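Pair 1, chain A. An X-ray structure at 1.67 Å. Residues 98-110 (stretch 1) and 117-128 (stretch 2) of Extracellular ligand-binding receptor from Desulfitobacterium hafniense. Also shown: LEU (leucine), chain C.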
# COMPACT_ATOMS: atom_id res chain seq x y z
N GLY A 98 -18.43 7.03 -13.11
CA GLY A 98 -17.87 6.16 -14.14
C GLY A 98 -16.46 6.61 -14.47
O GLY A 98 -16.11 6.68 -15.64
N LEU A 99 -15.68 6.97 -13.44
CA LEU A 99 -14.28 7.35 -13.64
C LEU A 99 -13.39 6.45 -12.81
O LEU A 99 -13.62 6.31 -11.60
CB LEU A 99 -14.12 8.81 -13.20
CG LEU A 99 -12.75 9.48 -13.36
CD1 LEU A 99 -12.39 9.50 -14.85
CD2 LEU A 99 -12.86 10.90 -12.80
N VAL A 100 -12.38 5.84 -13.44
CA VAL A 100 -11.45 4.99 -12.70
C VAL A 100 -10.72 5.72 -11.60
O VAL A 100 -10.20 6.83 -11.79
CB VAL A 100 -10.43 4.32 -13.65
CG1 VAL A 100 -9.17 3.78 -12.87
CG2 VAL A 100 -11.11 3.20 -14.41
N MSE A 101 -10.72 5.11 -10.42
CA MSE A 101 -9.86 5.54 -9.33
C MSE A 101 -8.90 4.39 -9.06
O MSE A 101 -9.35 3.28 -8.83
CB MSE A 101 -10.67 5.81 -8.07
CG MSE A 101 -9.84 6.54 -7.02
SE MSE A 101 -10.51 6.28 -5.18
CE MSE A 101 -9.69 4.52 -4.95
N LEU A 102 -7.60 4.63 -9.15
CA LEU A 102 -6.63 3.51 -8.95
C LEU A 102 -5.73 3.93 -7.80
O LEU A 102 -4.96 4.88 -7.95
CB LEU A 102 -5.84 3.27 -10.24
CG LEU A 102 -4.67 2.29 -10.17
CD1 LEU A 102 -5.12 0.91 -9.82
CD2 LEU A 102 -3.95 2.23 -11.54
N SER A 103 -5.86 3.26 -6.65
CA SER A 103 -5.07 3.64 -5.49
C SER A 103 -3.78 2.87 -5.37
O SER A 103 -3.74 1.67 -5.37
CB SER A 103 -5.83 3.49 -4.17
OG SER A 103 -5.02 3.89 -3.09
N PRO A 104 -2.67 3.71 -5.25
CA PRO A 104 -1.41 2.99 -5.05
C PRO A 104 -1.02 2.87 -3.58
O PRO A 104 0.12 2.55 -3.31
CB PRO A 104 -0.40 3.84 -5.80
CG PRO A 104 -0.81 5.22 -5.48
CD PRO A 104 -2.30 5.21 -5.39
N ALA A 105 -1.89 3.23 -2.65
CA ALA A 105 -1.57 3.06 -1.25
C ALA A 105 -2.64 2.54 -0.28
O ALA A 105 -2.31 2.12 0.81
CB ALA A 105 -0.93 4.31 -0.71
N SER A 106 -3.91 2.60 -0.66
CA SER A 106 -4.96 2.30 0.31
C SER A 106 -5.15 0.80 0.41
O SER A 106 -5.60 0.18 -0.54
CB SER A 106 -6.28 2.97 -0.09
OG SER A 106 -6.18 4.38 -0.07
N THR A 107 -4.87 0.25 1.58
CA THR A 107 -4.83 -1.20 1.77
C THR A 107 -6.03 -1.79 2.51
O THR A 107 -6.13 -3.02 2.61
CB THR A 107 -3.57 -1.62 2.55
OG1 THR A 107 -3.54 -0.90 3.79
CG2 THR A 107 -2.31 -1.32 1.74
N SER A 108 -6.97 -0.97 2.96
CA SER A 108 -8.15 -1.53 3.64
C SER A 108 -8.95 -2.49 2.76
O SER A 108 -9.34 -2.17 1.64
CB SER A 108 -9.10 -0.43 4.08
OG SER A 108 -10.31 -1.00 4.65
N PRO A 109 -9.25 -3.68 3.30
CA PRO A 109 -10.14 -4.61 2.59
C PRO A 109 -11.49 -4.01 2.21
O PRO A 109 -12.08 -4.40 1.19
CB PRO A 109 -10.30 -5.75 3.59
CG PRO A 109 -8.98 -5.76 4.36
CD PRO A 109 -8.62 -4.27 4.49
N ASP A 110 -11.98 -3.05 2.98
CA ASP A 110 -13.30 -2.49 2.77
C ASP A 110 -13.42 -1.70 1.43
O ASP A 110 -14.55 -1.45 0.94
CB ASP A 110 -13.65 -1.59 3.96
CG ASP A 110 -15.07 -1.14 3.94
OD1 ASP A 110 -15.99 -2.02 3.96
OD2 ASP A 110 -15.30 0.08 3.88
N ILE A 117 -17.43 -0.62 -9.36
CA ILE A 117 -16.96 -1.22 -10.61
C ILE A 117 -15.74 -0.47 -11.17
O ILE A 117 -15.03 -1.01 -12.02
CB ILE A 117 -18.05 -1.10 -11.68
CG1 ILE A 117 -19.24 -1.96 -11.36
CG2 ILE A 117 -17.53 -1.53 -13.03
CD1 ILE A 117 -20.39 -1.64 -12.34
N HIS A 118 -15.54 0.80 -10.78
CA HIS A 118 -14.51 1.63 -11.40
C HIS A 118 -13.30 1.86 -10.50
O HIS A 118 -12.48 2.76 -10.69
CB HIS A 118 -15.12 2.98 -11.80
CG HIS A 118 -16.22 2.84 -12.80
ND1 HIS A 118 -15.98 2.65 -14.14
CD2 HIS A 118 -17.57 2.81 -12.65
CE1 HIS A 118 -17.12 2.51 -14.78
NE2 HIS A 118 -18.11 2.62 -13.91
N VAL A 119 -13.25 1.06 -9.46
CA VAL A 119 -12.34 1.38 -8.33
C VAL A 119 -11.33 0.25 -8.16
O VAL A 119 -11.70 -0.92 -8.07
CB VAL A 119 -13.17 1.56 -7.04
CG1 VAL A 119 -12.30 1.72 -5.82
CG2 VAL A 119 -14.13 2.75 -7.17
N PHE A 120 -10.05 0.60 -8.10
CA PHE A 120 -8.96 -0.40 -8.14
C PHE A 120 -7.87 -0.03 -7.16
O PHE A 120 -7.79 1.10 -6.75
CB PHE A 120 -8.34 -0.45 -9.54
CG PHE A 120 -9.30 -0.89 -10.63
CD1 PHE A 120 -9.32 -2.21 -11.03
CD2 PHE A 120 -10.20 0.02 -11.22
CE1 PHE A 120 -10.21 -2.64 -12.02
CE2 PHE A 120 -11.06 -0.39 -12.23
CZ PHE A 120 -11.06 -1.72 -12.64
N ARG A 121 -7.01 -0.98 -6.81
CA ARG A 121 -5.72 -0.60 -6.20
C ARG A 121 -4.69 -1.48 -6.82
O ARG A 121 -5.04 -2.57 -7.25
CB ARG A 121 -5.73 -0.82 -4.70
CG ARG A 121 -6.26 -2.17 -4.28
CD ARG A 121 -5.96 -2.42 -2.78
NE ARG A 121 -7.03 -3.29 -2.27
CZ ARG A 121 -7.77 -2.99 -1.21
NH1 ARG A 121 -8.78 -3.80 -0.87
NH2 ARG A 121 -7.53 -1.89 -0.51
N ASN A 122 -3.44 -1.02 -6.92
CA ASN A 122 -2.40 -1.84 -7.58
C ASN A 122 -1.39 -2.35 -6.56
O ASN A 122 -0.25 -2.64 -6.89
CB ASN A 122 -1.71 -1.10 -8.76
CG ASN A 122 -0.87 0.06 -8.29
OD1 ASN A 122 -1.12 0.60 -7.21
ND2 ASN A 122 0.14 0.44 -9.07
N ILE A 123 -1.84 -2.52 -5.32
CA ILE A 123 -0.98 -3.02 -4.25
C ILE A 123 -1.80 -4.06 -3.49
O ILE A 123 -3.04 -4.07 -3.58
CB ILE A 123 -0.55 -1.87 -3.32
CG1 ILE A 123 -1.79 -1.14 -2.75
CG2 ILE A 123 0.33 -0.84 -4.10
CD1 ILE A 123 -1.50 -0.45 -1.51
N PRO A 124 -1.13 -4.92 -2.71
CA PRO A 124 -1.89 -5.92 -1.92
C PRO A 124 -2.67 -5.26 -0.80
O PRO A 124 -2.23 -4.25 -0.22
CB PRO A 124 -0.79 -6.81 -1.29
CG PRO A 124 0.50 -6.00 -1.44
CD PRO A 124 0.34 -5.09 -2.61
N SER A 125 -3.81 -5.86 -0.45
CA SER A 125 -4.62 -5.36 0.65
C SER A 125 -4.03 -5.87 1.95
O SER A 125 -3.15 -6.76 1.95
CB SER A 125 -6.04 -5.90 0.59
OG SER A 125 -6.07 -7.26 0.98
N ASP A 126 -4.53 -5.31 3.04
CA ASP A 126 -4.13 -5.73 4.40
C ASP A 126 -4.31 -7.21 4.63
O ASP A 126 -3.55 -7.82 5.37
CB ASP A 126 -4.96 -5.00 5.48
CG ASP A 126 -4.68 -3.53 5.55
OD1 ASP A 126 -3.56 -3.10 5.19
OD2 ASP A 126 -5.61 -2.78 5.98
N GLN A 127 -5.37 -7.76 4.06
CA GLN A 127 -5.68 -9.17 4.18
C GLN A 127 -4.62 -10.04 3.49
O GLN A 127 -4.18 -11.07 4.04
CB GLN A 127 -7.09 -9.45 3.67
CG GLN A 127 -7.35 -10.87 3.28
CD GLN A 127 -8.81 -11.13 3.00
OE1 GLN A 127 -9.61 -10.19 2.94
NE2 GLN A 127 -9.17 -12.41 2.84
N GLU A 128 -4.15 -9.62 2.32
CA GLU A 128 -3.10 -10.39 1.63
C GLU A 128 -1.73 -10.29 2.33
O GLU A 128 -0.99 -11.27 2.42
CB GLU A 128 -2.99 -9.91 0.18
CG GLU A 128 -1.97 -10.68 -0.61
CD GLU A 128 -2.23 -12.21 -0.61
OE1 GLU A 128 -3.40 -12.64 -0.45
OE2 GLU A 128 -1.24 -12.97 -0.77
N LEU C . -2.07 1.76 3.81
CA LEU C . -2.52 3.00 4.44
C LEU C . -4.02 3.16 4.31
O LEU C . -4.61 4.09 4.85
CB LEU C . -1.80 4.19 3.80
CG LEU C . -0.34 4.01 4.21
CD1 LEU C . 0.58 4.14 3.04
CD2 LEU C . 0.10 4.91 5.36
OXT LEU C . -4.66 2.30 3.68

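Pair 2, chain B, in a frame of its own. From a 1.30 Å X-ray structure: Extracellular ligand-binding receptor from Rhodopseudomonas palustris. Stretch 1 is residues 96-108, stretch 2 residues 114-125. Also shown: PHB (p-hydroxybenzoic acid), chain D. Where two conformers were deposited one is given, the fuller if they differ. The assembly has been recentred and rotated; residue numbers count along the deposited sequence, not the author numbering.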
# COMPACT_ATOMS: atom_id res chain seq x y z
N LYS B 96 25.41 -2.12 0.28
CA LYS B 96 25.40 -0.74 -0.26
C LYS B 96 24.37 -0.56 -1.36
O LYS B 96 24.61 0.10 -2.37
CB LYS B 96 26.79 -0.27 -0.69
CG LYS B 96 27.80 -0.26 0.45
CD LYS B 96 29.15 0.30 0.00
CE LYS B 96 30.15 0.33 1.16
NZ LYS B 96 29.79 1.40 2.13
N VAL B 97 23.18 -1.15 -1.15
CA VAL B 97 22.08 -1.13 -2.11
C VAL B 97 20.81 -0.60 -1.40
O VAL B 97 20.28 -1.24 -0.51
CB VAL B 97 21.82 -2.55 -2.64
CG1 VAL B 97 20.56 -2.65 -3.49
CG2 VAL B 97 23.04 -3.05 -3.45
N PRO B 98 20.29 0.59 -1.82
CA PRO B 98 19.03 1.04 -1.22
C PRO B 98 17.84 0.21 -1.69
O PRO B 98 17.90 -0.41 -2.75
CB PRO B 98 18.89 2.49 -1.72
CG PRO B 98 20.32 2.89 -2.11
CD PRO B 98 20.94 1.63 -2.66
N MSE B 99 16.77 0.26 -0.90
CA MSE B 99 15.52 -0.41 -1.23
C MSE B 99 14.39 0.60 -1.18
O MSE B 99 14.16 1.29 -0.16
CB MSE B 99 15.24 -1.55 -0.25
CG MSE B 99 13.89 -2.27 -0.53
SE MSE B 99 13.61 -3.92 0.53
CE MSE B 99 13.40 -3.26 2.35
N VAL B 100 13.66 0.66 -2.30
CA VAL B 100 12.46 1.49 -2.37
C VAL B 100 11.24 0.59 -2.19
O VAL B 100 10.89 -0.22 -3.05
CB VAL B 100 12.40 2.19 -3.75
CG1 VAL B 100 11.16 3.09 -3.77
CG2 VAL B 100 13.66 3.02 -3.98
N VAL B 101 10.64 0.67 -1.00
CA VAL B 101 9.52 -0.18 -0.67
C VAL B 101 8.27 0.39 -1.35
O VAL B 101 7.91 1.55 -1.14
CB VAL B 101 9.32 -0.29 0.87
CG1 VAL B 101 8.04 -1.01 1.24
CG2 VAL B 101 10.52 -1.00 1.47
N MSE B 102 7.60 -0.47 -2.13
CA MSE B 102 6.47 -0.05 -2.93
C MSE B 102 5.16 -0.64 -2.46
O MSE B 102 4.13 -0.47 -3.12
CB MSE B 102 6.69 -0.38 -4.39
CG MSE B 102 7.85 0.36 -5.05
SE MSE B 102 8.32 -0.45 -6.77
CE MSE B 102 9.52 0.92 -7.44
N ASN B 103 5.15 -1.34 -1.33
CA ASN B 103 3.88 -1.69 -0.70
C ASN B 103 4.02 -1.89 0.81
O ASN B 103 3.38 -1.15 1.60
CB ASN B 103 3.18 -2.92 -1.31
CG ASN B 103 1.77 -3.05 -0.78
OD1 ASN B 103 0.90 -2.26 -1.14
ND2 ASN B 103 1.55 -3.99 0.14
N ALA B 104 4.81 -2.89 1.24
CA ALA B 104 4.82 -3.35 2.65
C ALA B 104 4.72 -2.16 3.59
O ALA B 104 5.55 -1.23 3.55
CB ALA B 104 6.12 -4.09 2.89
N ALA B 105 3.74 -2.20 4.51
CA ALA B 105 3.16 -0.97 5.08
C ALA B 105 3.34 -0.92 6.61
O ALA B 105 2.78 -0.04 7.28
CB ALA B 105 1.69 -0.89 4.71
N THR B 106 4.09 -1.84 7.22
CA THR B 106 4.29 -1.82 8.70
C THR B 106 5.25 -0.65 9.00
O THR B 106 6.30 -0.48 8.35
CB THR B 106 4.82 -3.18 9.16
OG1 THR B 106 3.78 -4.14 8.91
CG2 THR B 106 5.16 -3.20 10.66
N SER B 107 4.90 0.14 10.02
CA SER B 107 5.66 1.39 10.26
C SER B 107 7.14 1.13 10.47
O SER B 107 7.97 1.85 9.93
CB SER B 107 5.10 2.13 11.49
OG SER B 107 3.86 2.74 11.21
N SER B 108 7.50 0.13 11.27
CA SER B 108 8.88 -0.06 11.66
C SER B 108 9.80 -0.50 10.53
O SER B 108 11.02 -0.53 10.74
CB SER B 108 9.00 -1.06 12.81
OG SER B 108 8.54 -2.33 12.36
N PRO B 114 19.16 2.25 7.19
CA PRO B 114 19.23 3.65 6.78
C PRO B 114 18.93 3.82 5.28
O PRO B 114 18.67 4.93 4.84
CB PRO B 114 20.69 4.06 7.05
CG PRO B 114 21.45 2.75 6.97
CD PRO B 114 20.49 1.73 7.61
N TYR B 115 18.93 2.73 4.52
CA TYR B 115 18.85 2.82 3.06
C TYR B 115 17.49 2.40 2.50
O TYR B 115 17.39 2.08 1.34
CB TYR B 115 19.97 1.99 2.40
CG TYR B 115 21.38 2.42 2.72
CD1 TYR B 115 21.72 3.72 3.13
CD2 TYR B 115 22.41 1.50 2.56
CE1 TYR B 115 23.04 4.07 3.40
CE2 TYR B 115 23.72 1.86 2.76
CZ TYR B 115 24.04 3.13 3.21
OH TYR B 115 25.36 3.47 3.40
N ILE B 116 16.46 2.44 3.33
CA ILE B 116 15.11 2.19 2.86
C ILE B 116 14.36 3.54 2.69
O ILE B 116 14.45 4.44 3.55
CB ILE B 116 14.33 1.34 3.89
CG1 ILE B 116 14.87 -0.06 3.88
CG2 ILE B 116 12.83 1.34 3.56
CD1 ILE B 116 14.38 -0.91 5.03
N VAL B 117 13.65 3.67 1.57
CA VAL B 117 12.66 4.74 1.42
C VAL B 117 11.37 4.13 0.95
O VAL B 117 11.42 3.16 0.20
CB VAL B 117 13.19 5.86 0.49
CG1 VAL B 117 13.50 5.31 -0.91
CG2 VAL B 117 12.26 7.08 0.43
N ARG B 118 10.22 4.63 1.41
CA ARG B 118 8.95 3.96 1.12
C ARG B 118 8.02 4.92 0.39
O ARG B 118 7.77 6.03 0.86
CB ARG B 118 8.30 3.45 2.44
CG ARG B 118 6.91 2.87 2.22
CD ARG B 118 6.51 1.91 3.33
NE ARG B 118 6.76 2.48 4.66
CZ ARG B 118 6.77 1.73 5.78
NH1 ARG B 118 6.48 0.41 5.68
NH2 ARG B 118 7.07 2.28 6.96
N THR B 119 7.47 4.45 -0.76
CA THR B 119 6.57 5.28 -1.58
C THR B 119 5.15 4.72 -1.56
O THR B 119 4.30 5.19 -2.36
CB THR B 119 7.06 5.38 -3.04
OG1 THR B 119 7.22 4.05 -3.54
CG2 THR B 119 8.40 6.11 -3.12
N SER B 120 4.86 3.79 -0.65
CA SER B 120 3.50 3.25 -0.58
C SER B 120 2.70 3.99 0.49
O SER B 120 2.13 5.06 0.19
CB SER B 120 3.53 1.73 -0.37
OG SER B 120 4.27 1.42 0.83
N PHE B 121 2.69 3.49 1.75
CA PHE B 121 1.82 4.00 2.82
C PHE B 121 2.22 3.24 4.05
O PHE B 121 2.91 2.22 3.97
CB PHE B 121 0.31 3.79 2.49
CG PHE B 121 -0.05 2.33 2.18
CD1 PHE B 121 0.21 1.83 0.88
CD2 PHE B 121 -0.63 1.49 3.13
CE1 PHE B 121 -0.13 0.50 0.55
CE2 PHE B 121 -0.96 0.17 2.81
CZ PHE B 121 -0.69 -0.32 1.54
N THR B 122 1.73 3.70 5.20
CA THR B 122 1.73 2.83 6.41
C THR B 122 0.33 2.58 6.90
O THR B 122 -0.64 3.31 6.57
CB THR B 122 2.62 3.31 7.58
OG1 THR B 122 1.95 4.36 8.27
CG2 THR B 122 3.99 3.71 7.10
N MSE B 123 0.17 1.53 7.68
CA MSE B 123 -1.12 1.23 8.27
C MSE B 123 -1.57 2.32 9.23
O MSE B 123 -2.71 2.74 9.20
CB MSE B 123 -1.09 -0.12 8.97
CG MSE B 123 -0.70 -1.27 8.03
SE MSE B 123 -1.79 -1.40 6.42
CE MSE B 123 -3.51 -1.40 7.26
N PHE B 124 -0.67 2.80 10.09
CA PHE B 124 -1.05 3.92 10.95
C PHE B 124 -1.49 5.15 10.17
O PHE B 124 -2.44 5.85 10.55
CB PHE B 124 0.16 4.32 11.82
CG PHE B 124 0.17 3.69 13.18
CD1 PHE B 124 0.66 2.38 13.38
CD2 PHE B 124 -0.21 4.42 14.33
CE1 PHE B 124 0.69 1.83 14.66
CE2 PHE B 124 -0.16 3.84 15.60
CZ PHE B 124 0.29 2.55 15.76
N GLN B 125 -0.78 5.42 9.07
CA GLN B 125 -1.07 6.59 8.25
C GLN B 125 -2.51 6.58 7.73
O GLN B 125 -3.20 7.60 7.80
CB GLN B 125 -0.08 6.61 7.09
CG GLN B 125 -0.14 7.86 6.20
CD GLN B 125 1.02 7.81 5.22
OE1 GLN B 125 1.28 6.76 4.59
NE2 GLN B 125 1.73 8.91 5.09
C1' PHB D . 1.91 -5.81 4.09
O1' PHB D . 2.55 -4.90 4.64
O2' PHB D . 2.19 -7.05 4.25
C1 PHB D . 0.72 -5.43 3.26
C2 PHB D . 0.05 -4.22 3.51
C3 PHB D . -1.07 -3.89 2.78
C4 PHB D . -1.57 -4.75 1.83
C5 PHB D . -0.92 -5.94 1.58
C6 PHB D . 0.21 -6.31 2.29
O4 PHB D . -2.69 -4.49 1.13
O HOH W 1 1.74 1.30 10.27

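Pairs 1 and 2 share one backbone design: two short parallel strands, each followed by a loop, the second loop leading into a helix. Fourteen central residues superpose with an RMSD of 0.7 Å. In pair 1, strand 101-103 runs beside strand 119-121 at an angle of 20°; in pair 2, strand 99-101 runs beside strand 116-118 at 25°. The buried surface is also similar, 958 and 920 Å².

The same backbone ladder holds both sheets together. In pair 1, Met101(A) N donates to His118(A) O (2.9 Å) and Met101(A) O accepts from Phe120(A) N (2.9 Å); Ser103(A) then repeats the pattern. In pair 2, Met99(B) N donates to Tyr115(B) O (3.0 Å), Met99(B) O accepts from Val117(B) N (3.0 Å), and Val101(B) continues the ladder. These bonds use main-chain atoms alone, and the matched side chains differ in several places.

Just before the second strand, His118(A) and Tyr115(B) both point toward the first stretch with chi1 in m. Gly98(A) CA lies over the imidazole face, 3.6 Å from the His118(A) ring centroid, while Tyr115(B) CB packs 4.3 Å from Pro98(B) CB.

On the sheet face carrying the matched selenomethionines Met101(A) and Met99(B), the methyl end meets a branched aliphatic residue in each pair: Met101(A) CE lies 3.9 Å from Val119(A) CG1, and Met99(B) CE lies 3.7 Å from Ile116(B) CD1. Farther along, Ser103(A) matches Val101(B). Val101(B) CG2 packs 3.9 Å from Ile116(B) CG2, whereas the serine turns its hydroxyl to its own loop, where Ser103(A) OG accepts from Ser106(A) N at 3.0 Å. On the other face, Leu102(A) CD1 sits 3.5 Å from Phe120(A) CB; in the smaller matched pair, Val100(B) CG2 lies 3.8 Å from Val117(B) CG1.

Arg121(A) matches Arg118(B), their side-chain centres 0.4 Å apart although their chi1 rotamers are p and t. Each guanidinium gathers first-loop carbonyls at its edge. Arg121(A) NH2 donates to Ser106(A) O and Ser108(A) O, both at 2.8 Å; Arg118(B) NH1 donates to the matched Ala104(B) O and Thr106(B) O, also at 2.8 Å.

At the next inward position, Ile123(A) CD1 lies 3.5 Å from Thr107(A) CG2, while the matched Ser120(B) OG donates to Asn103(B) O at 2.8 Å.

Thr107(A) and Ala105(B), in the first loop, pack against the start of the helix. Asp126(A) N donates to Thr107(A) O (2.8 Å), and Met123(B) N to Ala105(B) O (3.1 Å). Thr107(A) OG1 also donates to Asp126(A) OD1 (2.6 Å); Ala105(B) CB instead packs 3.9 Å from Met123(B) SE and 3.4 Å from Phe121(B) CE2. Both backbone amides bind ligand, Thr107(A) N donating to leucine OXT at 2.9 Å and Ala105(B) N to p-hydroxybenzoic acid O1' at 3.0 Å. The matched Ser125(A) and Thr122(B) are both N-caps: Ser125(A) OG accepts weak bonds from Gln127(A) N and Glu128(A) N, and Thr122(B) OG1 accepts from Gln125(B) N at 3.0 Å.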